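PDB 4M7O: iron-binding protein from Staphylococcus epidermidis, which probably captures iron, perhaps as a chelate, outside the membrane and delivers it for uptake, as related periplasmic-type solute-binding proteins do. Local coordinates for residues His23-Tyr37 and Asp44-Val58. Residues are numbered along the deposited sequence; the frame is centred on the assembly and turned at random.
Sequences HRIISLIPSNTEILY and DIVGVSTVDDYPKDV
Tyr-37 lays one ring face against Pro-55, whose CD stands 4.0 Å from the ring centroid, 11° off the normal, a CH-pi contact with a proline that follows a cis peptide bond. Ile-45 CD1 and Val-58 CG2 approach the same ring obliquely, and the phenol OH is hydrogen-bonded to Lys-62 NZ. In Ile-45, with CG1 anti to the carbonyl carbon (chi1 -65°) and the chain extended beyond it, CD1 reaches the helix, 3.7 Å from Leu-36 CB. Nearer the start of the helix, Thr-33 faces Asp-52 from the opposite direction. Its modelled OG1 appears to donate to Asp-52 OD2, but the position of OD2 is doubtful; OG1 also receives a bond from Ser-27 OG. Thr-33 CG2, anti to the backbone N, packs 3.6 Å from Val-58 CG2. Asp-52 OD1 is gripped from opposite faces of its carboxylate plane by Ser-49 N and, on the anti side, Ser-49 OG, which probably restrains the rotation of the group; Ser-49 OG also accepts from Val-51 N in an ST turn. Glu-34 runs across Tyr-54 at about a right angle, with carboxylate and ring planes 42° apart, and its charge is met by Arg-259 and Arg-263. Arg-259 also bridges to Asp-53, probably easing the repulsion between the two acids. Beneath the helix the strands run parallel. Ile-25 N donates to Asp-44 O (2.8 Å), while Ile-25 O takes Val-46 N at 2.7 Å and, weakly, Gly-47 N, at a beta bulge. At the edge of this pairing, Val-46 CG1 sits over the centre of the Arg-24 guanidinium, whose NH2 is hydrogen-bonded to Ala-78 O. Strand 25-27, helix 30-38 and strand 45-49 thus form a beta-alpha-beta crossover in the parallel sheet of the N-terminal lobe, characteristic of the Rossmann-like lobes of periplasmic binding proteins.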
loop_
_atom_site.group_PDB
_atom_site.type_symbol
_atom_site.label_atom_id
_atom_site.label_comp_id
_atom_site.label_asym_id
_atom_site.label_seq_id
_atom_site.Cartn_x
_atom_site.Cartn_y
_atom_site.Cartn_z
ATOM N N HIS A 23 -1.275 -1.062 -26.826
ATOM C CA HIS A 23 -2.610 -0.560 -27.178
ATOM C C HIS A 23 -3.713 -1.242 -26.402
ATOM O O HIS A 23 -4.822 -0.723 -26.315
ATOM C CB HIS A 23 -2.897 -0.753 -28.669
ATOM C CG HIS A 23 -1.949 -0.027 -29.559
ATOM N ND1 HIS A 23 -0.845 -0.634 -30.121
ATOM C CD2 HIS A 23 -1.930 1.258 -29.983
ATOM C CE1 HIS A 23 -0.191 0.246 -30.856
ATOM N NE2 HIS A 23 -0.829 1.402 -30.790
ATOM N N ARG A 24 -3.407 -2.419 -25.859
ATOM C CA ARG A 24 -4.410 -3.223 -25.179
ATOM C C ARG A 24 -3.851 -3.765 -23.866
ATOM O O ARG A 24 -3.432 -4.924 -23.778
ATOM C CB ARG A 24 -4.871 -4.367 -26.099
ATOM C CG ARG A 24 -5.523 -3.879 -27.388
ATOM C CD ARG A 24 -6.122 -5.053 -28.179
ATOM N NE ARG A 24 -7.224 -5.674 -27.449
ATOM C CZ ARG A 24 -8.482 -5.243 -27.497
ATOM N NH1 ARG A 24 -8.800 -4.188 -28.241
ATOM N NH2 ARG A 24 -9.425 -5.868 -26.801
ATOM N N ILE A 25 -3.845 -2.913 -22.852
ATOM C CA ILE A 25 -3.236 -3.242 -21.579
ATOM C C ILE A 25 -4.274 -3.838 -20.633
ATOM O O ILE A 25 -5.408 -3.344 -20.550
ATOM C CB ILE A 25 -2.647 -1.972 -20.931
ATOM C CG1 ILE A 25 -1.614 -1.343 -21.869
ATOM C CG2 ILE A 25 -2.043 -2.288 -19.564
ATOM C CD1 ILE A 25 -1.220 0.069 -21.496
ATOM N N ILE A 26 -3.895 -4.906 -19.935
ATOM C CA ILE A 26 -4.700 -5.407 -18.832
ATOM C C ILE A 26 -3.955 -5.117 -17.528
ATOM O O ILE A 26 -2.809 -5.541 -17.347
ATOM C CB ILE A 26 -4.997 -6.914 -18.954
ATOM C CG1 ILE A 26 -5.864 -7.189 -20.188
ATOM C CG2 ILE A 26 -5.682 -7.429 -17.697
ATOM C CD1 ILE A 26 -6.161 -8.669 -20.434
ATOM N N SER A 27 -4.599 -4.377 -16.628
ATOM C CA SER A 27 -3.987 -4.032 -15.336
ATOM C C SER A 27 -4.656 -4.815 -14.216
ATOM O O SER A 27 -5.878 -4.763 -14.073
ATOM C CB SER A 27 -4.115 -2.541 -15.065
ATOM O OG SER A 27 -3.489 -2.196 -13.834
ATOM N N LEU A 28 -3.854 -5.521 -13.416
ATOM C CA LEU A 28 -4.379 -6.496 -12.456
ATOM C C LEU A 28 -4.321 -6.100 -10.981
ATOM O O LEU A 28 -4.673 -6.908 -10.104
ATOM C CB LEU A 28 -3.702 -7.858 -12.649
ATOM C CG LEU A 28 -4.067 -8.543 -13.972
ATOM C CD1 LEU A 28 -3.554 -9.995 -14.014
ATOM C CD2 LEU A 28 -5.566 -8.488 -14.187
ATOM N N ILE A 29 -3.887 -4.876 -10.693
ATOM C CA ILE A 29 -3.886 -4.405 -9.312
ATOM C C ILE A 29 -4.158 -2.901 -9.326
ATOM O O ILE A 29 -3.719 -2.206 -10.243
ATOM C CB ILE A 29 -2.556 -4.799 -8.576
ATOM C CG1 ILE A 29 -2.742 -4.824 -7.042
ATOM C CG2 ILE A 29 -1.406 -3.879 -8.990
ATOM C CD1 ILE A 29 -1.765 -5.730 -6.302
ATOM N N PRO A 30 -4.935 -2.396 -8.351
ATOM C CA PRO A 30 -5.340 -0.989 -8.489
ATOM C C PRO A 30 -4.181 0.007 -8.571
ATOM O O PRO A 30 -4.299 0.926 -9.367
ATOM C CB PRO A 30 -6.202 -0.749 -7.243
ATOM C CG PRO A 30 -6.766 -2.129 -6.923
ATOM C CD PRO A 30 -5.606 -3.055 -7.210
ATOM N N SER A 31 -3.087 -0.171 -7.827
ATOM C CA SER A 31 -1.973 0.779 -7.938
ATOM C C SER A 31 -1.455 0.901 -9.382
ATOM O O SER A 31 -1.217 2.013 -9.871
ATOM C CB SER A 31 -0.835 0.444 -6.969
ATOM O OG SER A 31 -0.452 -0.913 -7.080
ATOM N N ASN A 32 -1.295 -0.234 -10.058
ATOM C CA ASN A 32 -0.942 -0.253 -11.479
ATOM C C ASN A 32 -1.912 0.574 -12.313
ATOM O O ASN A 32 -1.500 1.397 -13.140
ATOM C CB ASN A 32 -0.911 -1.691 -12.012
ATOM C CG ASN A 32 0.354 -2.432 -11.615
ATOM O OD1 ASN A 32 1.236 -1.871 -10.955
ATOM N ND2 ASN A 32 0.454 -3.702 -12.022
ATOM N N THR A 33 -3.204 0.366 -12.089
ATOM C CA THR A 33 -4.208 1.079 -12.874
ATOM C C THR A 33 -4.112 2.576 -12.638
ATOM O O THR A 33 -4.200 3.358 -13.584
ATOM C CB THR A 33 -5.608 0.609 -12.534
ATOM O OG1 THR A 33 -5.710 -0.806 -12.780
ATOM C CG2 THR A 33 -6.650 1.341 -13.394
ATOM N N GLU A 34 -3.906 2.982 -11.385
ATOM C CA GLU A 34 -3.835 4.406 -11.068
ATOM C C GLU A 34 -2.652 5.059 -11.771
ATOM O O GLU A 34 -2.764 6.173 -12.281
ATOM C CB GLU A 34 -3.750 4.619 -9.550
ATOM C CG GLU A 34 -5.029 4.254 -8.812
ATOM C CD GLU A 34 -5.031 4.754 -7.370
ATOM O OE1 GLU A 34 -4.510 5.870 -7.116
ATOM O OE2 GLU A 34 -5.560 4.030 -6.494
ATOM N N ILE A 35 -1.523 4.354 -11.794
ATOM C CA ILE A 35 -0.300 4.868 -12.386
ATOM C C ILE A 35 -0.452 5.000 -13.905
ATOM O O ILE A 35 -0.029 5.999 -14.492
ATOM C CB ILE A 35 0.894 3.940 -12.076
ATOM C CG1 ILE A 35 1.200 3.937 -10.570
ATOM C CG2 ILE A 35 2.121 4.353 -12.882
ATOM C CD1 ILE A 35 2.170 2.847 -10.155
ATOM N N LEU A 36 -1.036 3.984 -14.535
ATOM C CA LEU A 36 -1.280 4.005 -15.980
ATOM C C LEU A 36 -2.114 5.210 -16.385
ATOM O O LEU A 36 -1.822 5.867 -17.388
ATOM C CB LEU A 36 -1.978 2.715 -16.430
ATOM C CG LEU A 36 -1.069 1.490 -16.491
ATOM C CD1 LEU A 36 -1.886 0.203 -16.728
ATOM C CD2 LEU A 36 -0.037 1.703 -17.609
ATOM N N TYR A 37 -3.157 5.498 -15.609
ATOM C CA TYR A 37 -4.013 6.646 -15.894
ATOM C C TYR A 37 -3.213 7.933 -15.735
ATOM O O TYR A 37 -3.352 8.843 -16.548
ATOM C CB TYR A 37 -5.246 6.660 -14.979
ATOM C CG TYR A 37 -6.494 6.077 -15.604
ATOM C CD1 TYR A 37 -6.732 4.715 -15.593
ATOM C CD2 TYR A 37 -7.445 6.898 -16.192
ATOM C CE1 TYR A 37 -7.871 4.192 -16.133
ATOM C CE2 TYR A 37 -8.584 6.373 -16.755
ATOM C CZ TYR A 37 -8.792 5.020 -16.722
ATOM O OH TYR A 37 -9.921 4.481 -17.283
ATOM N N ASP A 44 -5.807 3.184 -23.010
ATOM C CA ASP A 44 -5.200 2.031 -23.681
ATOM C C ASP A 44 -5.429 0.757 -22.879
ATOM O O ASP A 44 -4.926 -0.312 -23.227
ATOM C CB ASP A 44 -3.701 2.266 -23.932
ATOM C CG ASP A 44 -3.432 3.504 -24.791
ATOM O OD1 ASP A 44 -4.209 3.764 -25.737
ATOM O OD2 ASP A 44 -2.446 4.224 -24.516
ATOM N N ILE A 45 -6.211 0.879 -21.813
ATOM C CA ILE A 45 -6.462 -0.220 -20.886
ATOM C C ILE A 45 -7.764 -0.900 -21.282
ATOM O O ILE A 45 -8.800 -0.226 -21.408
ATOM C CB ILE A 45 -6.575 0.316 -19.429
ATOM C CG1 ILE A 45 -5.236 0.900 -18.966
ATOM C CG2 ILE A 45 -6.991 -0.777 -18.481
ATOM C CD1 ILE A 45 -5.329 1.674 -17.654
ATOM N N VAL A 46 -7.721 -2.219 -21.495
ATOM C CA VAL A 46 -8.920 -2.957 -21.916
ATOM C C VAL A 46 -9.524 -3.763 -20.774
ATOM O O VAL A 46 -10.685 -4.184 -20.841
ATOM C CB VAL A 46 -8.655 -3.916 -23.119
ATOM C CG1 VAL A 46 -8.359 -3.127 -24.370
ATOM C CG2 VAL A 46 -7.499 -4.853 -22.813
ATOM N N GLY A 47 -8.730 -3.975 -19.730
ATOM C CA GLY A 47 -9.152 -4.763 -18.592
ATOM C C GLY A 47 -8.530 -4.281 -17.289
ATOM O O GLY A 47 -7.372 -3.816 -17.251
ATOM N N VAL A 48 -9.295 -4.390 -16.207
ATOM C CA VAL A 48 -8.778 -4.066 -14.878
ATOM C C VAL A 48 -9.215 -5.181 -13.958
ATOM O O VAL A 48 -9.857 -6.129 -14.399
ATOM C CB VAL A 48 -9.322 -2.717 -14.374
ATOM C CG1 VAL A 48 -8.750 -1.584 -15.202
ATOM C CG2 VAL A 48 -10.851 -2.701 -14.464
ATOM N N SER A 49 -8.878 -5.086 -12.682
ATOM C CA SER A 49 -9.292 -6.127 -11.759
ATOM C C SER A 49 -10.654 -5.792 -11.174
ATOM O O SER A 49 -11.127 -4.657 -11.258
ATOM C CB SER A 49 -8.269 -6.305 -10.642
ATOM O OG SER A 49 -8.517 -5.405 -9.585
ATOM N N THR A 50 -11.275 -6.785 -10.559
ATOM C CA THR A 50 -12.601 -6.609 -9.987
ATOM C C THR A 50 -12.605 -5.683 -8.786
ATOM O O THR A 50 -13.674 -5.292 -8.314
ATOM C CB THR A 50 -13.148 -7.948 -9.540
ATOM O OG1 THR A 50 -12.103 -8.648 -8.850
ATOM C CG2 THR A 50 -13.604 -8.764 -10.758
ATOM N N VAL A 51 -11.422 -5.356 -8.267
ATOM C CA VAL A 51 -11.336 -4.456 -7.118
ATOM C C VAL A 51 -10.763 -3.079 -7.454
ATOM O O VAL A 51 -10.475 -2.293 -6.562
ATOM C CB VAL A 51 -10.561 -5.090 -5.938
ATOM C CG1 VAL A 51 -11.312 -6.309 -5.412
ATOM C CG2 VAL A 51 -9.129 -5.467 -6.353
ATOM N N ASP A 52 -10.609 -2.765 -8.734
ATOM C CA ASP A 52 -10.191 -1.412 -9.117
ATOM C C ASP A 52 -11.277 -0.380 -8.796
ATOM O O ASP A 52 -12.446 -0.580 -9.124
ATOM C CB ASP A 52 -9.805 -1.365 -10.596
ATOM C CG ASP A 52 -8.371 -1.809 -10.831
ATOM O OD1 ASP A 52 -8.094 -3.025 -10.817
ATOM O OD2 ASP A 52 -7.503 -0.936 -10.995
ATOM N N ASP A 53 -10.875 0.713 -8.138
ATOM C CA ASP A 53 -11.813 1.683 -7.550
ATOM C C ASP A 53 -11.441 3.130 -7.874
ATOM O O ASP A 53 -12.069 4.068 -7.382
ATOM C CB ASP A 53 -11.844 1.522 -6.023
ATOM C CG ASP A 53 -10.432 1.443 -5.402
ATOM O OD1 ASP A 53 -9.447 1.914 -6.023
ATOM O OD2 ASP A 53 -10.300 0.896 -4.284
ATOM N N TYR A 54 -10.401 3.308 -8.677
ATOM C CA TYR A 54 -9.898 4.642 -8.959
ATOM C C TYR A 54 -9.224 4.651 -10.321
ATOM O O TYR A 54 -8.451 3.753 -10.641
ATOM C CB TYR A 54 -8.911 5.100 -7.857
ATOM C CG TYR A 54 -8.672 6.598 -7.848
ATOM C CD1 TYR A 54 -7.688 7.180 -8.634
ATOM C CD2 TYR A 54 -9.453 7.434 -7.063
ATOM C CE1 TYR A 54 -7.486 8.572 -8.618
ATOM C CE2 TYR A 54 -9.263 8.808 -7.048
ATOM C CZ TYR A 54 -8.277 9.369 -7.825
ATOM O OH TYR A 54 -8.096 10.735 -7.796
ATOM N N PRO A 55 -9.495 5.682 -11.125
ATOM C CA PRO A 55 -10.364 6.816 -10.780
ATOM C C PRO A 55 -11.848 6.494 -10.911
ATOM O O PRO A 55 -12.216 5.328 -11.052
ATOM C CB PRO A 55 -9.968 7.878 -11.808
ATOM C CG PRO A 55 -9.511 7.077 -13.005
ATOM C CD PRO A 55 -8.785 5.890 -12.401
ATOM N N LYS A 56 -12.682 7.525 -10.840
ATOM C CA LYS A 56 -14.122 7.366 -10.930
ATOM C C LYS A 56 -14.450 6.634 -12.221
ATOM O O LYS A 56 -13.915 6.978 -13.283
ATOM C CB LYS A 56 -14.785 8.738 -10.959
ATOM C CG LYS A 56 -16.289 8.719 -11.146
ATOM C CD LYS A 56 -16.848 10.151 -11.041
ATOM C CE LYS A 56 -18.349 10.164 -10.870
ATOM N NZ LYS A 56 -19.008 9.251 -11.832
ATOM N N ASP A 57 -15.300 5.614 -12.119
ATOM C CA ASP A 57 -15.786 4.892 -13.300
ATOM C C ASP A 57 -14.674 4.156 -14.054
ATOM O O ASP A 57 -14.818 3.893 -15.242
ATOM C CB ASP A 57 -16.510 5.844 -14.265
ATOM C CG ASP A 57 -17.707 6.527 -13.630
ATOM O OD1 ASP A 57 -18.153 6.060 -12.560
ATOM O OD2 ASP A 57 -18.207 7.525 -14.206
ATOM N N VAL A 58 -13.570 3.817 -13.380
ATOM C CA VAL A 58 -12.475 3.125 -14.067
ATOM C C VAL A 58 -12.918 1.806 -14.710
ATOM O O VAL A 58 -12.398 1.407 -15.756
ATOM C CB VAL A 58 -11.270 2.872 -13.134
ATOM C CG1 VAL A 58 -11.666 1.980 -11.957
ATOM C CG2 VAL A 58 -10.110 2.265 -13.908
#